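Local coordinates for protein N-acetyl-beta-D glucosaminidase (Rhizomucor miehei CAU432, PDB 4ZM6) that probably hydrolyses terminal beta-linked N-acetylglucosamine residues as a family 3 glycosidase and, through a GCN5-related region that binds acetyl-CoA, probably also acetylates glucosamine, at residues Ser414-Leu419 and Thr424-Ile429; Ile384-Thr389 and Leu512-Ile517; Tyr696-Lys701 and Ile815-Asn820; Ile811-Val816 and Ser843-Lys848; Cys269-Ala274 and Val279-Gly284. All coordinates share one frame; numbering follows the deposited sequence.

Contact 1: Ser414-Leu419 and Thr424-Ile429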
# COMPACT_ATOMS: atom_id res chain seq x y z
N SER A 414 -0.64 40.18 -18.21
CA SER A 414 -1.87 39.42 -18.39
C SER A 414 -2.77 39.62 -17.17
O SER A 414 -3.98 39.80 -17.30
CB SER A 414 -1.58 37.94 -18.62
OG SER A 414 -0.67 37.43 -17.66
N PHE A 415 -2.18 39.60 -15.98
CA PHE A 415 -2.90 39.94 -14.76
C PHE A 415 -3.56 41.29 -14.97
O PHE A 415 -4.76 41.44 -14.77
CB PHE A 415 -1.94 39.96 -13.55
CG PHE A 415 -2.60 39.61 -12.24
CD1 PHE A 415 -3.56 40.44 -11.67
CD2 PHE A 415 -2.22 38.47 -11.54
CE1 PHE A 415 -4.14 40.13 -10.45
CE2 PHE A 415 -2.80 38.15 -10.33
CZ PHE A 415 -3.76 38.98 -9.78
N HIS A 416 -2.77 42.27 -15.41
CA HIS A 416 -3.26 43.63 -15.67
C HIS A 416 -4.43 43.64 -16.63
O HIS A 416 -5.46 44.23 -16.35
CB HIS A 416 -2.13 44.51 -16.23
CG HIS A 416 -2.57 45.89 -16.64
ND1 HIS A 416 -3.12 46.79 -15.75
CD2 HIS A 416 -2.54 46.51 -17.84
CE1 HIS A 416 -3.41 47.91 -16.38
NE2 HIS A 416 -3.07 47.77 -17.65
N ALA A 417 -4.26 42.97 -17.77
CA ALA A 417 -5.34 42.82 -18.75
C ALA A 417 -6.63 42.29 -18.13
O ALA A 417 -7.72 42.81 -18.37
CB ALA A 417 -4.89 41.88 -19.87
N SER A 418 -6.50 41.26 -17.32
CA SER A 418 -7.65 40.62 -16.76
C SER A 418 -8.31 41.48 -15.74
O SER A 418 -9.48 41.37 -15.54
CB SER A 418 -7.27 39.28 -16.17
OG SER A 418 -6.94 38.36 -17.18
N LEU A 419 -7.56 42.32 -15.08
CA LEU A 419 -8.14 43.23 -14.12
C LEU A 419 -8.96 44.29 -14.80
O LEU A 419 -9.96 44.74 -14.30
CB LEU A 419 -7.03 43.95 -13.41
CG LEU A 419 -6.46 43.17 -12.28
CD1 LEU A 419 -5.30 43.94 -11.74
CD2 LEU A 419 -7.54 43.05 -11.26
N THR A 424 -11.70 49.55 -14.42
CA THR A 424 -10.83 50.40 -15.23
C THR A 424 -10.08 51.45 -14.43
O THR A 424 -9.00 51.89 -14.83
CB THR A 424 -11.63 51.10 -16.35
OG1 THR A 424 -12.43 52.15 -15.79
CG2 THR A 424 -12.51 50.10 -17.07
N ASN A 425 -10.65 51.88 -13.30
CA ASN A 425 -10.00 52.87 -12.45
C ASN A 425 -8.83 52.17 -11.72
O ASN A 425 -8.91 51.84 -10.53
CB ASN A 425 -11.02 53.49 -11.48
CG ASN A 425 -10.57 54.83 -10.91
OD1 ASN A 425 -11.19 55.34 -9.98
ND2 ASN A 425 -9.52 55.41 -11.47
N LEU A 426 -7.75 51.98 -12.47
CA LEU A 426 -6.71 51.04 -12.09
C LEU A 426 -5.32 51.60 -12.39
O LEU A 426 -5.10 52.16 -13.47
CB LEU A 426 -6.92 49.74 -12.88
CG LEU A 426 -5.99 48.55 -12.60
CD1 LEU A 426 -6.28 47.95 -11.24
CD2 LEU A 426 -6.16 47.51 -13.69
N GLU A 427 -4.39 51.45 -11.45
CA GLU A 427 -2.99 51.81 -11.66
C GLU A 427 -2.09 50.58 -11.59
O GLU A 427 -2.10 49.85 -10.59
CB GLU A 427 -2.54 52.84 -10.63
CG GLU A 427 -1.13 53.37 -10.87
CD GLU A 427 -0.82 54.61 -10.05
OE1 GLU A 427 0.10 55.36 -10.44
OE2 GLU A 427 -1.51 54.82 -9.03
N TYR A 428 -1.27 50.40 -12.59
CA TYR A 428 -0.44 49.24 -12.66
C TYR A 428 0.99 49.68 -12.64
O TYR A 428 1.44 50.40 -13.50
CB TYR A 428 -0.81 48.51 -13.93
CG TYR A 428 0.09 47.43 -14.41
CD1 TYR A 428 0.31 47.28 -15.73
CD2 TYR A 428 0.68 46.54 -13.56
CE1 TYR A 428 1.09 46.30 -16.22
CE2 TYR A 428 1.48 45.54 -14.04
CZ TYR A 428 1.67 45.45 -15.38
OH TYR A 428 2.45 44.50 -15.95
N ILE A 429 1.68 49.26 -11.62
CA ILE A 429 3.09 49.58 -11.40
C ILE A 429 3.87 48.30 -11.20
O ILE A 429 3.48 47.45 -10.40
CB ILE A 429 3.29 50.44 -10.14
CG1 ILE A 429 2.66 51.82 -10.33
CG2 ILE A 429 4.78 50.58 -9.81
CD1 ILE A 429 2.49 52.60 -9.05
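Leu419 N, hydrogen-bonded to Phe415 O at 3.0 Å, holds the helical turn from which His416 and Leu419 face Tyr428 and Leu426. Leu426 CD2 packs obliquely on the imidazole, 3.7 Å from His416 ND1. With no hydrogen bond between the segments, flat groups and apolar branches do the work. The imidazole and the phenol form an offset stack, their centroids 4.3 Å apart and their planes inclined by only 18°. The slip between the rings brings Tyr428 CD1 over one face of the imidazole, near its rim, while His416 CB sits over a face of the phenol in a CH-pi contact, 3.8 Å from the ring centroid. Both side chains leave their backbones in the same sense: CG is trans to the backbone N in His416 (chi1 175°) and in Tyr428 (167°), which carries each ring across the interface. One turn further along the helix, Leu419 meets Leu426 at about a right angle, with Leu419 CB 3.7 Å from Leu426 CD2. Helix and strand run antiparallel, their short axes 10.1 Å apart, as expected where a helix returns the chain to the next parallel strand. Helix 413-422 thus links strands 392-397 and 426-431 in a beta-alpha-beta crossover at the border of a mixed sheet; Phe394 on the inner strand meets the rings of both Phe415 and Tyr428, while Phe415 and Ser418 turn to helix 503-513.

Contact 2: Ile384-Thr389 and Leu512-Ile517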
# COMPACT_ATOMS: atom_id res chain seq x y z
N ILE A 384 -13.86 40.72 -3.74
CA ILE A 384 -13.95 42.18 -3.73
C ILE A 384 -15.06 42.64 -4.66
O ILE A 384 -15.28 42.05 -5.73
CB ILE A 384 -12.60 42.88 -4.07
CG1 ILE A 384 -12.15 42.63 -5.52
CG2 ILE A 384 -11.52 42.45 -3.11
CD1 ILE A 384 -11.06 43.58 -5.98
N ARG A 385 -15.77 43.67 -4.24
CA ARG A 385 -16.88 44.21 -5.01
C ARG A 385 -16.73 45.72 -4.97
O ARG A 385 -17.54 46.41 -4.34
CB ARG A 385 -18.23 43.79 -4.42
CG ARG A 385 -18.43 42.28 -4.27
CD ARG A 385 -19.51 41.99 -3.24
NE ARG A 385 -19.51 40.60 -2.80
CZ ARG A 385 -19.91 39.56 -3.54
NH1 ARG A 385 -20.33 39.75 -4.80
NH2 ARG A 385 -19.88 38.34 -3.03
N PRO A 386 -15.68 46.24 -5.63
CA PRO A 386 -15.44 47.68 -5.60
C PRO A 386 -16.50 48.47 -6.34
O PRO A 386 -17.19 47.94 -7.22
CB PRO A 386 -14.08 47.82 -6.30
CG PRO A 386 -14.03 46.65 -7.22
CD PRO A 386 -14.72 45.54 -6.49
N ALA A 387 -16.64 49.74 -5.98
CA ALA A 387 -17.48 50.67 -6.72
C ALA A 387 -16.65 51.21 -7.89
O ALA A 387 -15.44 51.40 -7.77
CB ALA A 387 -17.95 51.80 -5.82
N GLN A 388 -17.32 51.46 -9.01
CA GLN A 388 -16.67 51.93 -10.24
C GLN A 388 -15.64 53.03 -9.98
O GLN A 388 -14.57 53.04 -10.60
CB GLN A 388 -17.73 52.45 -11.21
CG GLN A 388 -17.27 52.47 -12.65
CD GLN A 388 -18.43 52.57 -13.62
OE1 GLN A 388 -19.37 53.34 -13.39
NE2 GLN A 388 -18.38 51.79 -14.70
N THR A 389 -15.97 53.94 -9.07
CA THR A 389 -15.13 55.09 -8.76
C THR A 389 -14.02 54.83 -7.73
O THR A 389 -13.24 55.73 -7.43
CB THR A 389 -16.00 56.25 -8.25
OG1 THR A 389 -16.79 55.80 -7.14
CG2 THR A 389 -16.93 56.74 -9.35
N LEU A 512 -11.43 34.80 -9.45
CA LEU A 512 -11.54 34.42 -8.05
C LEU A 512 -11.63 35.65 -7.16
O LEU A 512 -12.46 35.71 -6.25
CB LEU A 512 -10.34 33.57 -7.63
CG LEU A 512 -10.61 32.35 -6.75
CD1 LEU A 512 -9.29 31.81 -6.21
CD2 LEU A 512 -11.56 32.66 -5.60
N ILE A 513 -10.77 36.63 -7.44
CA ILE A 513 -10.72 37.87 -6.65
C ILE A 513 -12.04 38.65 -6.73
O ILE A 513 -12.51 39.17 -5.72
CB ILE A 513 -9.50 38.74 -7.07
CG1 ILE A 513 -8.21 38.10 -6.54
CG2 ILE A 513 -9.62 40.17 -6.54
CD1 ILE A 513 -6.94 38.63 -7.19
N PHE A 514 -12.64 38.71 -7.91
CA PHE A 514 -13.93 39.38 -8.08
C PHE A 514 -15.14 38.48 -7.81
O PHE A 514 -16.28 38.87 -8.08
CB PHE A 514 -14.02 40.03 -9.47
CG PHE A 514 -13.16 41.24 -9.61
CD1 PHE A 514 -11.82 41.11 -9.92
CD2 PHE A 514 -13.68 42.51 -9.38
CE1 PHE A 514 -11.01 42.23 -10.03
CE2 PHE A 514 -12.88 43.63 -9.49
CZ PHE A 514 -11.54 43.49 -9.82
N GLY A 515 -14.91 37.28 -7.29
CA GLY A 515 -16.00 36.41 -6.87
C GLY A 515 -16.83 35.79 -7.98
O GLY A 515 -17.94 35.33 -7.73
N GLU A 516 -16.30 35.77 -9.19
CA GLU A 516 -16.99 35.17 -10.33
C GLU A 516 -16.89 33.66 -10.25
O GLU A 516 -17.74 32.94 -10.77
CB GLU A 516 -16.35 35.62 -11.64
CG GLU A 516 -16.45 37.11 -11.90
CD GLU A 516 -15.73 37.53 -13.16
OE1 GLU A 516 -15.64 38.76 -13.40
OE2 GLU A 516 -15.25 36.65 -13.90
N ILE A 517 -15.83 33.19 -9.61
CA ILE A 517 -15.52 31.78 -9.52
C ILE A 517 -15.24 31.51 -8.05
O ILE A 517 -15.03 32.44 -7.29
CB ILE A 517 -14.33 31.45 -10.47
CG1 ILE A 517 -14.67 30.27 -11.37
CG2 ILE A 517 -13.01 31.23 -9.73
CD1 ILE A 517 -15.82 30.54 -12.33
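Ile384 reaches Ile513 and Phe514 with one branch of its side chain while its backbone N donates to Ile513 O. That hydrogen bond, 2.9 Å from Ile384 N to Ile513 O, ties the loop to the last turn of the helix. The isoleucine conformation decides the rest. CG1 of Ile384 is tucked between its own backbone N and carbonyl carbon (chi1 66°), and CD1 then continues in an extended line, so that the longer branch runs beside Ile513 and on to the phenyl ring. Ile384 and Ile513 lie side by side and point the same way, CG1 of the former 3.7 Å from CG2 of the latter. At the end of the branch, Ile384 CD1 stands over one face of Phe514, 4.1 Å from the ring centroid, in a CH-pi contact displaced toward the rim. Phe514 swings its ring beside its backbone N (chi1 -72°), where CE2 also receives Pro386 CG at 3.9 Å; the proline crosses the phenylalanine at about a right angle. Trp447 of strand 447-452 touches both Ile384 and Pro386, and Leu419 of helix 413-422 touches the phenyl. The helix end itself is a textbook Schellman motif: Gly515, with positive phi, is the C-prime residue, Gly515 N returns to Leu512 O and Glu516 N to Arg511 O, leaving Ile513 O to bind the loop that precedes strand 392-397.

Contact 3: Tyr696-Lys701 and Ile815-Asn820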
# COMPACT_ATOMS: atom_id res chain seq x y z
N TYR A 696 -48.94 -16.30 -25.60
CA TYR A 696 -48.03 -16.35 -26.74
C TYR A 696 -48.11 -17.70 -27.43
O TYR A 696 -47.99 -18.75 -26.78
CB TYR A 696 -46.58 -16.07 -26.31
CG TYR A 696 -45.57 -16.37 -27.40
CD1 TYR A 696 -45.29 -15.44 -28.40
CD2 TYR A 696 -44.90 -17.59 -27.44
CE1 TYR A 696 -44.38 -15.71 -29.40
CE2 TYR A 696 -43.99 -17.88 -28.45
CZ TYR A 696 -43.73 -16.93 -29.42
OH TYR A 696 -42.82 -17.22 -30.41
N LYS A 697 -48.28 -17.66 -28.74
CA LYS A 697 -48.24 -18.85 -29.58
C LYS A 697 -47.16 -18.67 -30.63
O LYS A 697 -47.00 -17.58 -31.19
CB LYS A 697 -49.60 -19.05 -30.26
CG LYS A 697 -49.96 -20.51 -30.51
CD LYS A 697 -50.47 -21.22 -29.26
CE LYS A 697 -51.91 -20.82 -28.91
NZ LYS A 697 -52.87 -21.15 -29.99
N VAL A 698 -46.40 -19.74 -30.90
CA VAL A 698 -45.38 -19.71 -31.95
C VAL A 698 -46.08 -19.58 -33.30
O VAL A 698 -46.87 -20.45 -33.66
CB VAL A 698 -44.52 -20.99 -31.94
CG1 VAL A 698 -43.54 -21.00 -33.11
CG2 VAL A 698 -43.76 -21.12 -30.63
N PRO A 699 -45.82 -18.49 -34.04
CA PRO A 699 -46.45 -18.30 -35.35
C PRO A 699 -46.29 -19.50 -36.28
O PRO A 699 -45.25 -20.17 -36.24
CB PRO A 699 -45.71 -17.08 -35.92
CG PRO A 699 -45.27 -16.31 -34.72
CD PRO A 699 -44.95 -17.35 -33.68
N ASP A 700 -47.30 -19.76 -37.10
CA ASP A 700 -47.36 -20.99 -37.90
C ASP A 700 -46.28 -21.06 -38.97
O ASP A 700 -45.78 -22.14 -39.29
CB ASP A 700 -48.74 -21.15 -38.55
CG ASP A 700 -49.88 -20.97 -37.57
OD1 ASP A 700 -50.19 -19.81 -37.23
OD2 ASP A 700 -50.46 -21.99 -37.13
N LYS A 701 -45.93 -19.90 -39.53
CA LYS A 701 -44.89 -19.81 -40.56
C LYS A 701 -43.58 -20.40 -40.04
O LYS A 701 -42.88 -21.12 -40.76
CB LYS A 701 -44.66 -18.36 -41.01
CG LYS A 701 -45.92 -17.55 -41.30
CD LYS A 701 -46.31 -16.64 -40.14
CE LYS A 701 -47.82 -16.49 -40.00
NZ LYS A 701 -48.21 -16.05 -38.63
N ILE A 815 -35.39 -20.43 -33.04
CA ILE A 815 -34.87 -20.68 -31.70
C ILE A 815 -35.31 -19.61 -30.69
O ILE A 815 -35.53 -19.92 -29.52
CB ILE A 815 -33.34 -20.82 -31.69
CG1 ILE A 815 -32.87 -21.42 -30.37
CG2 ILE A 815 -32.66 -19.48 -31.95
CD1 ILE A 815 -31.42 -21.84 -30.39
N VAL A 816 -35.44 -18.37 -31.14
CA VAL A 816 -35.97 -17.32 -30.28
C VAL A 816 -37.44 -17.57 -30.00
O VAL A 816 -37.89 -17.45 -28.86
CB VAL A 816 -35.76 -15.91 -30.89
CG1 VAL A 816 -36.61 -14.86 -30.19
CG2 VAL A 816 -34.30 -15.52 -30.82
N ALA A 817 -38.20 -17.94 -31.03
CA ALA A 817 -39.63 -18.21 -30.88
C ALA A 817 -39.84 -19.40 -29.94
O ALA A 817 -40.76 -19.41 -29.13
CB ALA A 817 -40.27 -18.47 -32.23
N HIS A 818 -38.96 -20.39 -30.07
CA HIS A 818 -38.98 -21.53 -29.17
C HIS A 818 -38.67 -21.10 -27.74
O HIS A 818 -39.35 -21.53 -26.81
CB HIS A 818 -37.96 -22.57 -29.63
CG HIS A 818 -38.13 -23.90 -28.96
ND1 HIS A 818 -37.29 -24.34 -27.95
CD2 HIS A 818 -39.05 -24.87 -29.15
CE1 HIS A 818 -37.69 -25.53 -27.56
NE2 HIS A 818 -38.75 -25.88 -28.26
N ALA A 819 -37.67 -20.24 -27.58
CA ALA A 819 -37.33 -19.69 -26.27
C ALA A 819 -38.52 -18.99 -25.61
O ALA A 819 -38.72 -19.10 -24.41
CB ALA A 819 -36.16 -18.72 -26.39
N ASN A 820 -39.32 -18.28 -26.41
CA ASN A 820 -40.55 -17.68 -25.91
C ASN A 820 -41.56 -18.73 -25.44
O ASN A 820 -42.22 -18.54 -24.42
CB ASN A 820 -41.19 -16.77 -26.97
CG ASN A 820 -40.61 -15.37 -26.96
OD1 ASN A 820 -39.53 -15.13 -26.42
ND2 ASN A 820 -41.34 -14.43 -27.55
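Tyr696 lays its ring against Ala817 and Asn820 of helix 811-825, which lies in the second of two N-acetyltransferase regions, consistent with a GNAT fold; its own loop joins strand 686-692 to helix 700-709. Polar contact comes first. Tyr696 OH donates to Ala817 O over 3.3 Å, a long bond that approaches the carbonyl from the side, with a C=O...donor angle of 102° and the hydroxyl tilted out of the carbonyl plane. The helix backbone thus receives the phenol on the flank of a carbonyl, not head-on. A CH-pi contact comes next: Asn820 CB sits over one face of the phenol, 3.8 Å from its centroid and displaced toward CE2. Tyr696 holds its ring there with CG trans to the backbone N (chi1 169°). The amide of Asn820 stands nearly upright on the ring, the two planes 78° apart, and its ND2 passes 3.8 Å from Tyr696 CE1. Apolar packing is lighter and belongs to Val698, whose CG1 rests 4.2 Å from Ala817 CB. The other methyl of this valine, Val698 CG2, lies against a backbone carbonyl, 3.8 Å from Ala817 O. Loop and helix therefore meet through one aromatic ring and one valine. The far end of the asparagine has its own partner, since Asn820 OD1 is hydrogen-bonded to Tyr847 OH.

Contact 4: Ile811-Val816 and Ser843-Lys848. With SO4 (sulfate ion), chain D.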
# COMPACT_ATOMS: atom_id res chain seq x y z
N ILE A 811 -33.59 -20.12 -38.73
CA ILE A 811 -33.31 -20.77 -37.44
C ILE A 811 -33.30 -19.78 -36.29
O ILE A 811 -33.95 -20.01 -35.27
CB ILE A 811 -31.96 -21.52 -37.47
CG1 ILE A 811 -32.04 -22.72 -38.41
CG2 ILE A 811 -31.57 -21.97 -36.06
CD1 ILE A 811 -30.73 -23.43 -38.65
N GLY A 812 -32.56 -18.69 -36.45
CA GLY A 812 -32.46 -17.66 -35.43
C GLY A 812 -33.81 -17.23 -34.89
O GLY A 812 -33.99 -17.11 -33.68
N ILE A 813 -34.76 -17.01 -35.79
CA ILE A 813 -36.10 -16.56 -35.39
C ILE A 813 -36.84 -17.74 -34.77
O ILE A 813 -37.67 -17.57 -33.86
CB ILE A 813 -36.93 -15.97 -36.56
CG1 ILE A 813 -36.05 -15.11 -37.49
CG2 ILE A 813 -38.08 -15.13 -36.02
CD1 ILE A 813 -35.62 -15.79 -38.78
N GLY A 814 -36.55 -18.94 -35.28
CA GLY A 814 -37.09 -20.17 -34.73
C GLY A 814 -36.70 -20.39 -33.29
O GLY A 814 -37.56 -20.52 -32.41
N ILE A 815 -35.39 -20.43 -33.04
CA ILE A 815 -34.87 -20.68 -31.70
C ILE A 815 -35.31 -19.61 -30.69
O ILE A 815 -35.53 -19.92 -29.52
CB ILE A 815 -33.34 -20.82 -31.69
CG1 ILE A 815 -32.87 -21.42 -30.37
CG2 ILE A 815 -32.66 -19.48 -31.95
CD1 ILE A 815 -31.42 -21.84 -30.39
N VAL A 816 -35.44 -18.37 -31.14
CA VAL A 816 -35.97 -17.32 -30.28
C VAL A 816 -37.44 -17.57 -30.00
O VAL A 816 -37.89 -17.45 -28.86
CB VAL A 816 -35.76 -15.91 -30.89
CG1 VAL A 816 -36.61 -14.86 -30.19
CG2 VAL A 816 -34.30 -15.52 -30.82
N SER A 843 -39.20 -7.65 -33.01
CA SER A 843 -40.58 -7.19 -33.22
C SER A 843 -41.46 -8.31 -33.77
O SER A 843 -42.66 -8.35 -33.49
CB SER A 843 -40.63 -6.00 -34.19
OG SER A 843 -40.11 -4.82 -33.59
N ARG A 844 -40.86 -9.22 -34.53
CA ARG A 844 -41.56 -10.35 -35.14
C ARG A 844 -42.00 -11.43 -34.14
O ARG A 844 -42.65 -12.40 -34.53
CB ARG A 844 -40.69 -11.00 -36.22
CG ARG A 844 -40.36 -10.08 -37.39
CD ARG A 844 -39.10 -10.53 -38.11
NE ARG A 844 -39.22 -11.89 -38.63
CZ ARG A 844 -38.21 -12.61 -39.14
NH1 ARG A 844 -36.98 -12.11 -39.21
NH2 ARG A 844 -38.45 -13.84 -39.59
N VAL A 845 -41.62 -11.28 -32.87
CA VAL A 845 -42.06 -12.20 -31.81
C VAL A 845 -42.54 -11.44 -30.57
O VAL A 845 -42.43 -11.94 -29.45
CB VAL A 845 -40.94 -13.21 -31.46
CG1 VAL A 845 -40.67 -14.14 -32.63
CG2 VAL A 845 -39.66 -12.49 -31.05
N GLY A 846 -43.06 -10.23 -30.77
CA GLY A 846 -43.77 -9.49 -29.72
C GLY A 846 -42.95 -8.64 -28.76
O GLY A 846 -43.50 -8.16 -27.76
N TYR A 847 -41.67 -8.43 -29.05
CA TYR A 847 -40.82 -7.58 -28.19
C TYR A 847 -40.81 -6.12 -28.66
O TYR A 847 -40.45 -5.83 -29.80
CB TYR A 847 -39.38 -8.09 -28.13
CG TYR A 847 -39.21 -9.38 -27.35
CD1 TYR A 847 -39.26 -9.38 -25.96
CD2 TYR A 847 -39.00 -10.58 -28.01
CE1 TYR A 847 -39.11 -10.56 -25.25
CE2 TYR A 847 -38.84 -11.76 -27.31
CZ TYR A 847 -38.90 -11.75 -25.93
OH TYR A 847 -38.75 -12.93 -25.25
N LYS A 848 -41.23 -5.22 -27.78
CA LYS A 848 -41.08 -3.78 -28.00
C LYS A 848 -40.01 -3.26 -27.04
O LYS A 848 -39.72 -3.90 -26.02
CB LYS A 848 -42.41 -3.06 -27.83
CG LYS A 848 -42.91 -2.87 -26.40
CD LYS A 848 -44.38 -2.47 -26.40
CE LYS A 848 -44.72 -1.45 -25.33
NZ LYS A 848 -44.75 -2.06 -23.97
S SO4 D . -31.05 -16.77 -39.71
O1 SO4 D . -30.95 -18.24 -39.81
O2 SO4 D . -30.83 -16.19 -41.05
O3 SO4 D . -30.02 -16.24 -38.79
O4 SO4 D . -32.41 -16.39 -39.25
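Ile813 and Val816 are the residues of 811-816 that meet Arg844 and Val845, but the segment starts with the helix N-terminus turned to a sulfate ion. Ile811 N offers a weak hydrogen bond to O1 of the sulfate, 3.4 Å away, and Gly808 N just before the helix binds the same ion; this is consistent with the pyrophosphate-binding loop of GNAT relatives, although the sulfate probably came from the crystallisation liquor. Gly812 N lies 3.6 Å from sulfate O4. Ile813 then points toward Arg844 and lies against its guanidinium: its CG1 is 3.4 Å from Arg844 NH2, and its CG2 stands 3.8 Å above one face, toward the rim. A bend at chi3 (60°) turns the guanidinium toward the isoleucine. One turn on, Val816 crosses Val845 at about a right angle, Val816 CG1 lying 4.0 Å from Val845 CG2. Val845 sits in a type I turn, Ser843 to Gly846, whose last residue is the C-prime glycine of a Schellman motif. Helix 811-825 is bedded on strands 763-771 and 794-802 through Ile811, Ile815 and Val816, with Phe841 of helix 839-843 touching Ile813 and Val816 before the chain enters strand 847-857.

Contact 5: Cys269-Ala274 and Val279-Gly284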
# COMPACT_ATOMS: atom_id res chain seq x y z
N CYS A 269 20.41 17.44 -19.31
CA CYS A 269 21.37 18.21 -20.11
C CYS A 269 22.79 18.17 -19.52
O CYS A 269 23.01 18.65 -18.40
CB CYS A 269 20.91 19.68 -20.25
SG CYS A 269 21.71 20.62 -21.57
N LEU A 270 23.73 17.62 -20.28
CA LEU A 270 25.12 17.52 -19.84
C LEU A 270 25.89 18.86 -19.89
O LEU A 270 27.08 18.89 -19.59
CB LEU A 270 25.88 16.47 -20.67
CG LEU A 270 25.45 15.02 -20.50
CD1 LEU A 270 26.13 14.14 -21.53
CD2 LEU A 270 25.77 14.53 -19.09
N GLU A 271 25.22 19.94 -20.27
CA GLU A 271 25.86 21.26 -20.33
C GLU A 271 25.52 22.15 -19.13
O GLU A 271 25.98 23.29 -19.06
CB GLU A 271 25.48 21.97 -21.63
CG GLU A 271 26.01 21.27 -22.88
CD GLU A 271 25.88 22.10 -24.14
OE1 GLU A 271 25.59 23.32 -24.04
OE2 GLU A 271 26.06 21.54 -25.24
N MET A 272 24.72 21.64 -18.20
CA MET A 272 24.46 22.36 -16.95
C MET A 272 25.74 22.36 -16.12
O MET A 272 26.60 21.49 -16.29
CB MET A 272 23.32 21.70 -16.17
CG MET A 272 21.98 21.72 -16.90
SD MET A 272 20.87 20.40 -16.37
CE MET A 272 20.10 21.14 -14.94
N ASP A 273 25.87 23.34 -15.24
CA ASP A 273 27.10 23.51 -14.47
C ASP A 273 27.37 22.35 -13.51
O ASP A 273 28.53 22.08 -13.18
CB ASP A 273 27.09 24.84 -13.70
CG ASP A 273 27.19 26.06 -14.62
OD1 ASP A 273 27.83 25.97 -15.69
OD2 ASP A 273 26.62 27.12 -14.26
N ALA A 274 26.32 21.67 -13.07
CA ALA A 274 26.45 20.51 -12.19
C ALA A 274 27.31 19.39 -12.77
O ALA A 274 27.91 18.62 -12.02
CB ALA A 274 25.07 19.98 -11.81
N VAL A 279 33.17 17.87 -14.49
CA VAL A 279 34.02 17.33 -15.55
C VAL A 279 33.62 17.98 -16.87
O VAL A 279 32.67 18.77 -16.92
CB VAL A 279 33.90 15.79 -15.68
CG1 VAL A 279 35.28 15.17 -15.85
CG2 VAL A 279 33.19 15.18 -14.48
N GLY A 280 34.34 17.67 -17.94
CA GLY A 280 33.96 18.14 -19.26
C GLY A 280 32.63 17.54 -19.66
O GLY A 280 32.31 16.42 -19.28
N THR A 281 31.84 18.29 -20.42
CA THR A 281 30.58 17.76 -20.95
C THR A 281 30.84 16.67 -22.01
O THR A 281 30.01 15.77 -22.16
CB THR A 281 29.65 18.86 -21.52
OG1 THR A 281 30.10 19.26 -22.82
CG2 THR A 281 29.61 20.08 -20.61
N PRO A 282 31.98 16.74 -22.74
CA PRO A 282 32.35 15.59 -23.57
C PRO A 282 32.81 14.39 -22.75
O PRO A 282 32.58 13.25 -23.14
CB PRO A 282 33.50 16.13 -24.43
CG PRO A 282 33.40 17.61 -24.35
CD PRO A 282 32.88 17.88 -22.97
N LYS A 283 33.47 14.67 -21.62
CA LYS A 283 33.88 13.63 -20.67
C LYS A 283 32.67 13.09 -19.91
O LYS A 283 32.56 11.88 -19.67
CB LYS A 283 34.92 14.21 -19.69
CG LYS A 283 35.52 13.22 -18.70
CD LYS A 283 36.36 12.16 -19.38
CE LYS A 283 37.01 11.24 -18.35
NZ LYS A 283 37.91 10.23 -18.98
N GLY A 284 31.75 13.99 -19.55
CA GLY A 284 30.51 13.63 -18.87
C GLY A 284 29.63 12.72 -19.71
O GLY A 284 28.85 11.95 -19.16
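Thr281, near the start of helix 281-291, faces the turn that contains Leu270 and Glu271, and it is the first residue of 279-284 to touch the other segment. As modelled, the methyl faces the turn: CG2 lies beside the backbone N and opposite the carbonyl carbon, with OG1 set between those two atoms (chi1 78°). In that position Thr281 CG2 lies 3.9 Å from Glu271 CA; its approach to the Leu270 carbonyl oxygen is improbably close, and the detail there is doubtful. Glu271 adds the aliphatic part of its chain, with CG 4.4 Å from Thr281 CG2, while its carboxylate OE1 is hydrogen-bonded to Thr301 OG1. Near the end of the segment comes Gly284. Having no side chain, it presents bare backbone to Leu270, whose CD2 lies 4.0 Å from Gly284 O and whose CD1 is 4.2 Å from Gly284 C. Leu270 holds CG beside its backbone N (chi1 -67°), which brings both methyls to the Gly284 backbone. No hydrogen bond joins the two segments; the interface is made of a threonine beside a turn and a leucine against a glycine. Leu270 itself is tied by its backbone to Met297 and rests on Ala296 of strand 296-298, and Phe304 of helix 304-318 touches both Glu271 and Thr281. Such a turn, lying between strand 264-267 and the helix that leads on to the parallel strand 296-298, is a beta-alpha loop of the TIM-barrel-like domain of family 3 glycosidases.

Along the chain contact 5 comes first, in the glycosidase domain; contact 1 follows, nested within the loop that contact 2 closes, and contacts 3 and 4 come last. Contacts 1 and 2 lie 13 Å apart between centres and touch through Leu419 and Phe514, binding helix 413-422 and the end of helix 503-513 into one alpha/beta domain. Contacts 3 and 4 are 7 Å apart, share Ile815 and Val816 of helix 811-825, and join through Asn820 and Tyr847. The centre of contact 5 is 44 Å from that of contact 1 and 81 Å from that of contact 3, so the five report on three separately packed regions of a multi-domain enzyme.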